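Local coordinates for protein tRNA endonuclease VMS1 (Saccharomyces cerevisiae, PDB 5WHG) that cleaves polypeptidyl-tRNAs downstream of the ribosome-associated quality control pathway, releasing incompletely made polypeptides for degradation, at residues 182-187 and 335-340; 210-215 and 344-349; 220-225 and 301-306. One frame throughout, in Å; residues are numbered along the deposited sequence.

Contact 1 of 3, residues 182-187 and 335-340; sequences LFNKRS and GDERIK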
loop_
_atom_site.group_PDB
_atom_site.type_symbol
_atom_site.label_atom_id
_atom_site.label_comp_id
_atom_site.label_asym_id
_atom_site.label_seq_id
_atom_site.Cartn_x
_atom_site.Cartn_y
_atom_site.Cartn_z
ATOM N N LEU A 182 -1.175 2.081 8.599
ATOM C CA LEU A 182 -2.004 2.404 7.438
ATOM C C LEU A 182 -2.631 3.783 7.544
ATOM O O LEU A 182 -2.995 4.362 6.515
ATOM C CB LEU A 182 -3.121 1.377 7.258
ATOM C CG LEU A 182 -2.895 0.052 6.532
ATOM C CD1 LEU A 182 -4.252 -0.551 6.220
ATOM C CD2 LEU A 182 -2.080 0.243 5.255
ATOM N N PHE A 183 -2.762 4.314 8.756
ATOM C CA PHE A 183 -3.399 5.599 8.978
ATOM C C PHE A 183 -2.413 6.758 8.885
ATOM O O PHE A 183 -1.194 6.603 8.965
ATOM C CB PHE A 183 -4.091 5.628 10.339
ATOM C CG PHE A 183 -5.177 4.602 10.479
ATOM C CD1 PHE A 183 -6.442 4.847 9.989
ATOM C CD2 PHE A 183 -4.921 3.382 11.072
ATOM C CE1 PHE A 183 -7.432 3.907 10.095
ATOM C CE2 PHE A 183 -5.912 2.443 11.183
ATOM C CZ PHE A 183 -7.172 2.710 10.697
ATOM N N ASN A 184 -2.980 7.941 8.715
ATOM C CA ASN A 184 -2.229 9.179 8.653
ATOM C C ASN A 184 -2.187 9.774 10.055
ATOM O O ASN A 184 -3.236 10.036 10.652
ATOM C CB ASN A 184 -2.894 10.110 7.642
ATOM C CG ASN A 184 -2.238 11.474 7.563
ATOM O OD1 ASN A 184 -1.587 11.935 8.506
ATOM N ND2 ASN A 184 -2.431 12.142 6.432
ATOM N N LYS A 185 -0.976 9.984 10.580
ATOM C CA LYS A 185 -0.845 10.426 11.967
ATOM C C LYS A 185 -1.313 11.867 12.148
ATOM O O LYS A 185 -1.886 12.213 13.187
ATOM C CB LYS A 185 0.602 10.271 12.440
ATOM C CG LYS A 185 1.062 8.837 12.644
ATOM C CD LYS A 185 0.542 8.227 13.940
ATOM C CE LYS A 185 1.049 6.787 14.086
ATOM N NZ LYS A 185 0.762 6.150 15.406
ATOM N N ARG A 186 -1.079 12.727 11.162
ATOM C CA ARG A 186 -1.459 14.130 11.308
ATOM C C ARG A 186 -2.925 14.382 10.964
ATOM O O ARG A 186 -3.323 15.544 10.760
ATOM C CB ARG A 186 -0.542 15.026 10.462
ATOM C CG ARG A 186 0.396 15.919 11.291
ATOM C CD ARG A 186 1.611 16.380 10.490
ATOM N NE ARG A 186 2.710 15.414 10.531
ATOM C CZ ARG A 186 3.573 15.206 9.535
ATOM N NH1 ARG A 186 3.456 15.887 8.401
ATOM N NH2 ARG A 186 4.547 14.305 9.669
ATOM N N SER A 187 -3.735 13.324 10.935
ATOM C CA SER A 187 -5.126 13.423 10.524
ATOM C C SER A 187 -6.038 13.679 11.713
ATOM O O SER A 187 -5.878 13.083 12.781
ATOM C CB SER A 187 -5.580 12.156 9.807
ATOM O OG SER A 187 -6.899 12.343 9.328
ATOM N N GLY A 335 12.032 12.860 6.180
ATOM C CA GLY A 335 10.944 13.425 6.953
ATOM C C GLY A 335 9.703 13.678 6.123
ATOM O O GLY A 335 9.107 14.759 6.217
ATOM N N ASP A 336 9.334 12.726 5.272
ATOM C CA ASP A 336 8.041 12.711 4.600
ATOM C C ASP A 336 7.185 11.711 5.370
ATOM O O ASP A 336 7.430 10.498 5.310
ATOM C CB ASP A 336 8.215 12.342 3.122
ATOM C CG ASP A 336 6.882 12.181 2.354
ATOM O OD1 ASP A 336 5.878 11.658 2.893
ATOM O OD2 ASP A 336 6.859 12.542 1.160
ATOM N N GLU A 337 6.209 12.234 6.125
ATOM C CA GLU A 337 5.293 11.452 6.956
ATOM C C GLU A 337 4.813 10.162 6.296
ATOM O O GLU A 337 4.680 9.137 6.970
ATOM C CB GLU A 337 4.090 12.309 7.335
ATOM C CG GLU A 337 2.959 11.552 8.045
ATOM C CD GLU A 337 1.983 12.483 8.769
ATOM O OE1 GLU A 337 1.463 13.431 8.130
ATOM O OE2 GLU A 337 1.754 12.273 9.985
ATOM N N ARG A 338 4.555 10.201 4.981
ATOM C CA ARG A 338 4.085 9.016 4.264
ATOM C C ARG A 338 5.087 7.866 4.296
ATOM O O ARG A 338 4.696 6.707 4.101
ATOM C CB ARG A 338 3.783 9.372 2.813
ATOM C CG ARG A 338 2.695 10.389 2.656
ATOM C CD ARG A 338 2.583 10.810 1.209
ATOM N NE ARG A 338 3.864 11.313 0.750
ATOM C CZ ARG A 338 4.214 11.366 -0.524
ATOM N NH1 ARG A 338 3.363 10.927 -1.445
ATOM N NH2 ARG A 338 5.411 11.826 -0.871
ATOM N N ILE A 339 6.364 8.158 4.519
ATOM C CA ILE A 339 7.399 7.134 4.467
ATOM C C ILE A 339 7.411 6.376 5.787
ATOM O O ILE A 339 7.599 6.964 6.853
ATOM C CB ILE A 339 8.766 7.756 4.160
ATOM C CG1 ILE A 339 8.735 8.386 2.768
ATOM C CG2 ILE A 339 9.831 6.716 4.258
ATOM C CD1 ILE A 339 10.027 8.951 2.309
ATOM N N LYS A 340 7.205 5.063 5.720
ATOM C CA LYS A 340 6.973 4.267 6.914
ATOM C C LYS A 340 7.613 2.897 6.777
ATOM O O LYS A 340 7.652 2.312 5.690
ATOM C CB LYS A 340 5.478 4.095 7.176
ATOM C CG LYS A 340 4.715 5.396 7.286
ATOM C CD LYS A 340 3.243 5.101 7.304
ATOM C CE LYS A 340 2.441 6.367 7.309
ATOM N NZ LYS A 340 1.020 6.040 7.548
#
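Lys340 and Phe183 form the close, inner end of this contact. The lysine chain runs extended beyond CG and brings NZ to 2.7 Å from Phe183 O. The donor stands above the carbonyl plane, 36° out of it. Ser181 O and Asn312 OD1 also accept from NZ, so three bonds to neutral oxygens grip the ammonium. The side chain of Phe183 starts away from segment 335-340, and its ring meets Trp198 of helix 191-198.

The backbones themselves stay well apart, and side chains do the bridging. Strand 339-340 is an outermost strand of the mixed sheet of the VLRF1 domain. Segment 182-187 follows strand 176-179 of the antiparallel sheet, so the contact ties the edge of one sheet to a loop leaving the other. Each segment holds a type I turn, Asn184 to Ser187 and Asp336 to Ile339. Asp336 OD1 accepts from Arg338 N at 2.9 Å, an Asx turn within the second.

The outer end is looser and more exposed. Glu337 has CG anti to the backbone N (chi1 172°) and meets Arg186 tip to tip. Carboxylate and guanidinium are stacked, their planes 13° apart. Glu337 OE1 lies over the guanidinium centre, 3.2 Å from Arg186 NH1. This salt bridge rests on charge alone, since no N-H points at the oxygen. Arg186 N gives weak bonds to Glu337 OE2 at 3.1 Å and to Asn184 OD1 within its own turn. Arg186 also touches a crystal neighbour, which may influence its pose.

Contact 2 of 3, residues 210-215 and 344-349; sequences LFMVGG and FTTNRP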
loop_
_atom_site.group_PDB
_atom_site.type_symbol
_atom_site.label_atom_id
_atom_site.label_comp_id
_atom_site.label_asym_id
_atom_site.label_seq_id
_atom_site.Cartn_x
_atom_site.Cartn_y
_atom_site.Cartn_z
ATOM N N LEU A 210 5.517 0.481 -2.441
ATOM C CA LEU A 210 6.169 -0.566 -1.655
ATOM C C LEU A 210 7.597 -0.776 -2.151
ATOM O O LEU A 210 7.821 -0.995 -3.345
ATOM C CB LEU A 210 5.396 -1.887 -1.726
ATOM C CG LEU A 210 3.871 -1.893 -1.521
ATOM C CD1 LEU A 210 3.274 -3.255 -1.916
ATOM C CD2 LEU A 210 3.525 -1.622 -0.104
ATOM N N PHE A 211 8.555 -0.721 -1.225
ATOM C CA PHE A 211 9.980 -0.810 -1.515
ATOM C C PHE A 211 10.663 -1.685 -0.469
ATOM O O PHE A 211 10.489 -1.468 0.734
ATOM C CB PHE A 211 10.610 0.591 -1.537
ATOM C CG PHE A 211 10.137 1.449 -2.692
ATOM C CD1 PHE A 211 10.528 1.150 -4.001
ATOM C CD2 PHE A 211 9.300 2.539 -2.478
ATOM C CE1 PHE A 211 10.098 1.921 -5.074
ATOM C CE2 PHE A 211 8.867 3.329 -3.550
ATOM C CZ PHE A 211 9.261 3.021 -4.852
HETATM N N MSE A 212 11.419 -2.679 -0.931
HETATM C CA MSE A 212 12.340 -3.409 -0.083
HETATM C C MSE A 212 13.708 -3.520 -0.739
HETATM O O MSE A 212 13.806 -3.843 -1.915
HETATM C CB MSE A 212 11.833 -4.814 0.202
HETATM C CG MSE A 212 10.464 -4.909 0.790
HETATM SE SE MSE A 212 9.915 -6.788 0.777
HETATM C CE MSE A 212 8.022 -6.559 1.175
ATOM N N VAL A 213 14.772 -3.282 0.023
ATOM C CA VAL A 213 16.137 -3.422 -0.470
ATOM C C VAL A 213 16.922 -4.166 0.590
ATOM O O VAL A 213 16.641 -4.057 1.786
ATOM C CB VAL A 213 16.803 -2.056 -0.799
ATOM C CG1 VAL A 213 16.951 -1.220 0.438
ATOM C CG2 VAL A 213 18.154 -2.233 -1.442
ATOM N N GLY A 214 17.893 -4.952 0.148
ATOM C CA GLY A 214 18.770 -5.598 1.099
ATOM C C GLY A 214 19.613 -6.677 0.466
ATOM O O GLY A 214 19.120 -7.471 -0.344
ATOM N N GLY A 215 20.888 -6.724 0.841
ATOM C CA GLY A 215 21.774 -7.735 0.291
ATOM C C GLY A 215 21.929 -7.651 -1.210
ATOM O O GLY A 215 22.099 -8.681 -1.867
ATOM N N PHE A 344 5.980 -5.302 10.209
ATOM C CA PHE A 344 6.197 -6.730 10.394
ATOM C C PHE A 344 7.429 -7.116 9.601
ATOM O O PHE A 344 7.751 -6.477 8.597
ATOM C CB PHE A 344 4.993 -7.544 9.927
ATOM C CG PHE A 344 4.387 -7.007 8.686
ATOM C CD1 PHE A 344 4.963 -7.273 7.454
ATOM C CD2 PHE A 344 3.272 -6.186 8.750
ATOM C CE1 PHE A 344 4.424 -6.746 6.299
ATOM C CE2 PHE A 344 2.722 -5.658 7.604
ATOM C CZ PHE A 344 3.298 -5.937 6.370
ATOM N N THR A 345 8.118 -8.163 10.049
ATOM C CA THR A 345 9.293 -8.601 9.309
ATOM C C THR A 345 8.898 -9.094 7.923
ATOM O O THR A 345 7.768 -9.534 7.686
ATOM C CB THR A 345 10.040 -9.701 10.048
ATOM O OG1 THR A 345 9.195 -10.851 10.139
ATOM C CG2 THR A 345 10.423 -9.226 11.433
ATOM N N THR A 346 9.854 -9.012 7.005
ATOM C CA THR A 346 9.641 -9.381 5.615
ATOM C C THR A 346 10.881 -10.084 5.091
ATOM O O THR A 346 11.973 -9.956 5.650
ATOM C CB THR A 346 9.315 -8.156 4.761
ATOM O OG1 THR A 346 10.177 -7.080 5.145
ATOM C CG2 THR A 346 7.872 -7.738 4.986
ATOM N N ASN A 347 10.705 -10.816 3.988
ATOM C CA ASN A 347 11.727 -11.735 3.495
ATOM C C ASN A 347 12.703 -11.103 2.513
ATOM O O ASN A 347 13.241 -10.024 2.768
ATOM C CB ASN A 347 11.064 -12.944 2.844
ATOM C CG ASN A 347 10.632 -13.977 3.854
ATOM O OD1 ASN A 347 11.316 -14.986 4.043
ATOM N ND2 ASN A 347 9.498 -13.728 4.521
ATOM N N ARG A 348 12.967 -11.794 1.399
ATOM C CA ARG A 348 13.871 -11.218 0.420
ATOM C C ARG A 348 13.095 -10.234 -0.451
ATOM O O ARG A 348 11.873 -10.332 -0.573
ATOM C CB ARG A 348 14.498 -12.315 -0.432
ATOM C CG ARG A 348 14.468 -13.709 0.235
ATOM C CD ARG A 348 15.185 -14.799 -0.582
ATOM N NE ARG A 348 15.149 -14.532 -2.021
ATOM C CZ ARG A 348 16.204 -14.154 -2.745
ATOM N NH1 ARG A 348 17.392 -14.021 -2.163
ATOM N NH2 ARG A 348 16.075 -13.931 -4.052
ATOM N N PRO A 349 13.749 -9.252 -1.013
ATOM C CA PRO A 349 13.035 -8.369 -1.945
ATOM C C PRO A 349 12.716 -9.071 -3.254
ATOM O O PRO A 349 13.593 -9.272 -4.095
ATOM C CB PRO A 349 14.006 -7.199 -2.144
ATOM C CG PRO A 349 14.868 -7.214 -0.914
ATOM C CD PRO A 349 15.021 -8.671 -0.557
#
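Thr346 is the first residue of segment 344-349 to reach the strand, where it meets Met212. Its CG2 lies 4.0 Å from CE of Met212, a selenomethionine. The two side chains cross obliquely. Met212 has CG anti to its carbonyl carbon (chi1 -55°), and the chain then runs extended to its methyl end. Thr346 offers this neighbour its methyl, while its OG1 is hydrogen-bonded to Arg316 NE. Further on, Arg348 contributes mainly its backbone, with O 4.3 Å from Met212 SE. Its side chain starts away from the strand and touches His217. Pro349 closes the segment and turns CB and CG to the strand. Its CB is 3.4 Å from Met212 O and 4.0 Å from Met212 CB. Its CG lies 3.9 Å from N of Gly214, which has no side chain. No hydrogen bond joins the two segments; they meet by van der Waals contact.

Pro349 leads into helix 351-362, whose Glu353 and Ala357 also touch Met212. Strand 207-214 runs between strands 217-224 and 313-316 of the mixed sheet, and its Val213 turns instead to Leu292 and Ile296 of helix 292-302.

Contact 3 of 3, residues 220-225 and 301-306; sequences GAIVSH and KDWEPY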
loop_
_atom_site.group_PDB
_atom_site.type_symbol
_atom_site.label_atom_id
_atom_site.label_comp_id
_atom_site.label_asym_id
_atom_site.label_seq_id
_atom_site.Cartn_x
_atom_site.Cartn_y
_atom_site.Cartn_z
ATOM N N GLY A 220 10.501 -2.975 -5.942
ATOM C CA GLY A 220 9.567 -1.903 -5.690
ATOM C C GLY A 220 8.297 -2.107 -6.493
ATOM O O GLY A 220 8.287 -2.799 -7.514
ATOM N N ALA A 221 7.209 -1.503 -6.001
ATOM C CA ALA A 221 5.947 -1.537 -6.731
ATOM C C ALA A 221 5.086 -0.337 -6.357
ATOM O O ALA A 221 5.195 0.201 -5.254
ATOM C CB ALA A 221 5.200 -2.845 -6.467
ATOM N N ILE A 222 4.247 0.095 -7.302
ATOM C CA ILE A 222 3.139 1.015 -7.042
ATOM C C ILE A 222 1.865 0.168 -7.034
ATOM O O ILE A 222 1.494 -0.418 -8.056
ATOM C CB ILE A 222 3.057 2.138 -8.092
ATOM C CG1 ILE A 222 4.348 2.977 -8.148
ATOM C CG2 ILE A 222 1.864 3.034 -7.822
ATOM C CD1 ILE A 222 4.741 3.671 -6.832
ATOM N N VAL A 223 1.203 0.062 -5.881
ATOM C CA VAL A 223 0.052 -0.827 -5.724
ATOM C C VAL A 223 -1.224 0.007 -5.736
ATOM O O VAL A 223 -1.311 1.042 -5.063
ATOM C CB VAL A 223 0.152 -1.660 -4.431
ATOM C CG1 VAL A 223 0.267 -0.750 -3.192
ATOM C CG2 VAL A 223 -1.055 -2.607 -4.297
ATOM N N SER A 224 -2.208 -0.433 -6.511
ATOM C CA SER A 224 -3.530 0.170 -6.462
ATOM C C SER A 224 -4.324 -0.382 -5.288
ATOM O O SER A 224 -4.285 -1.582 -5.005
ATOM C CB SER A 224 -4.292 -0.102 -7.753
ATOM O OG SER A 224 -5.676 -0.246 -7.481
ATOM N N HIS A 225 -5.069 0.490 -4.613
ATOM C CA HIS A 225 -5.939 0.021 -3.546
ATOM C C HIS A 225 -7.129 -0.774 -4.067
ATOM O O HIS A 225 -7.775 -1.476 -3.280
ATOM C CB HIS A 225 -6.407 1.202 -2.696
ATOM C CG HIS A 225 -5.296 1.902 -1.973
ATOM N ND1 HIS A 225 -5.521 2.840 -0.987
ATOM C CD2 HIS A 225 -3.947 1.797 -2.089
ATOM C CE1 HIS A 225 -4.361 3.296 -0.538
ATOM N NE2 HIS A 225 -3.390 2.677 -1.187
ATOM N N LYS A 301 12.719 8.419 -9.643
ATOM C CA LYS A 301 12.414 9.441 -10.641
ATOM C C LYS A 301 11.407 8.916 -11.657
ATOM O O LYS A 301 10.426 9.592 -11.981
ATOM C CB LYS A 301 13.700 9.917 -11.331
ATOM C CG LYS A 301 13.488 10.868 -12.525
ATOM C CD LYS A 301 13.419 12.356 -12.144
ATOM C CE LYS A 301 14.804 12.914 -11.886
ATOM N NZ LYS A 301 14.779 14.370 -11.490
ATOM N N ASP A 302 11.594 7.687 -12.120
ATOM C CA ASP A 302 10.665 7.147 -13.104
ATOM C C ASP A 302 9.225 7.116 -12.582
ATOM O O ASP A 302 8.280 7.301 -13.359
ATOM C CB ASP A 302 11.141 5.763 -13.518
ATOM C CG ASP A 302 10.679 5.385 -14.886
ATOM O OD1 ASP A 302 9.585 5.852 -15.288
ATOM O OD2 ASP A 302 11.410 4.611 -15.549
ATOM N N TRP A 303 9.037 6.919 -11.276
ATOM C CA TRP A 303 7.711 6.799 -10.688
ATOM C C TRP A 303 7.284 8.058 -9.953
ATOM O O TRP A 303 6.267 8.041 -9.256
ATOM C CB TRP A 303 7.648 5.600 -9.734
ATOM C CG TRP A 303 7.727 4.278 -10.400
ATOM C CD1 TRP A 303 7.689 4.022 -11.744
ATOM C CD2 TRP A 303 7.890 3.012 -9.753
ATOM N NE1 TRP A 303 7.797 2.656 -11.974
ATOM C CE2 TRP A 303 7.932 2.019 -10.769
ATOM C CE3 TRP A 303 8.005 2.616 -8.418
ATOM C CZ2 TRP A 303 8.067 0.661 -10.481
ATOM C CZ3 TRP A 303 8.125 1.254 -8.130
ATOM C CH2 TRP A 303 8.157 0.294 -9.157
ATOM N N GLU A 304 8.031 9.143 -10.103
ATOM C CA GLU A 304 7.738 10.399 -9.412
ATOM C C GLU A 304 6.269 10.818 -9.464
ATOM O O GLU A 304 5.738 11.226 -8.417
ATOM C CB GLU A 304 8.682 11.465 -9.993
ATOM C CG GLU A 304 8.508 12.911 -9.508
ATOM C CD GLU A 304 9.631 13.824 -10.040
ATOM O OE1 GLU A 304 10.218 14.597 -9.247
ATOM O OE2 GLU A 304 9.950 13.744 -11.252
ATOM N N PRO A 305 5.560 10.762 -10.605
ATOM C CA PRO A 305 4.140 11.174 -10.572
ATOM C C PRO A 305 3.305 10.303 -9.658
ATOM O O PRO A 305 2.459 10.823 -8.919
ATOM C CB PRO A 305 3.693 11.050 -12.037
ATOM C CG PRO A 305 4.946 11.086 -12.832
ATOM C CD PRO A 305 6.014 10.481 -11.983
ATOM N N TYR A 306 3.530 8.981 -9.705
ATOM C CA TYR A 306 2.898 8.045 -8.766
ATOM C C TYR A 306 3.230 8.367 -7.310
ATOM O O TYR A 306 2.338 8.351 -6.452
ATOM C CB TYR A 306 3.349 6.614 -9.055
ATOM C CG TYR A 306 2.903 6.006 -10.348
ATOM C CD1 TYR A 306 1.561 5.775 -10.599
ATOM C CD2 TYR A 306 3.825 5.608 -11.295
ATOM C CE1 TYR A 306 1.146 5.192 -11.763
ATOM C CE2 TYR A 306 3.416 5.009 -12.463
ATOM C CZ TYR A 306 2.070 4.809 -12.691
ATOM O OH TYR A 306 1.640 4.206 -13.848
#
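This contact joins a strand of the VLRF1 domain to helices that pack on its sheet, with Ile222 wedged between Trp303 and Tyr306. Strand 217-224 forms a beta hairpin with strand 207-214, and strand 247-255 lies along its other edge. Segment 301-306 takes in the end of helix 292-302 and the start of helix 304-308. All five touching residues are buried.

Trp303 has CG anti to its carbonyl carbon (chi1 -69°). The benzo end of the indole meets the backbone of the strand at its rim. CH2 is 3.5 Å from Gly220 O, and CZ3 is 3.6 Å from Ala221 N, both near the ring plane. Gly220 presents only backbone to the ring.

Ile222 sets CG1 over one face of the same ring, toward its rim. It makes a CH-pi contact, with CG1 4.1 Å from the centroid of the six-membered ring and 29° off its normal. The nearest ring atom to CG1 is Trp303 CE3, at 3.7 Å. The isoleucine and tryptophan side chains lie alongside each other, pointing opposite ways.

Tyr306 shares CG1 and CD1 of Ile222 with Trp303 and also meets its CG2. Its hydroxyl is hydrogen-bonded to Glu250 OE2 of strand 247-255, which ties the far end of the ring to the sheet. At the near end, Tyr306 CB lies 3.9 Å from Ile222 CG1, and Tyr306 CD1 lies 3.9 Å from Ile222 CG2.

Overall arrangement
All three contacts reach the mixed sheet of the VLRF1 domain. Contacts 2 and 3 touch directly, with centres about 17 Å apart. Leu210 O is 2.8 Å from Ala221 N, a probable hydrogen bond between neighbouring strands, and Phe211 CE1 packs 3.7 Å from Trp303 CZ3. Contact 1 does not touch contact 3; their nearest atoms are about 6 Å apart. Its centre is about 20 Å from that of contact 2, though their segments adjoin in sequence. Along the chain, contact 3 is nested inside the loops closed by both others, which cross each other. The inferred active-site residue, Gln267, lies in the unmodelled residues 259-289. Helix 66-76, which carries the zinc ligand His68, touches Tyr306 of contact 3.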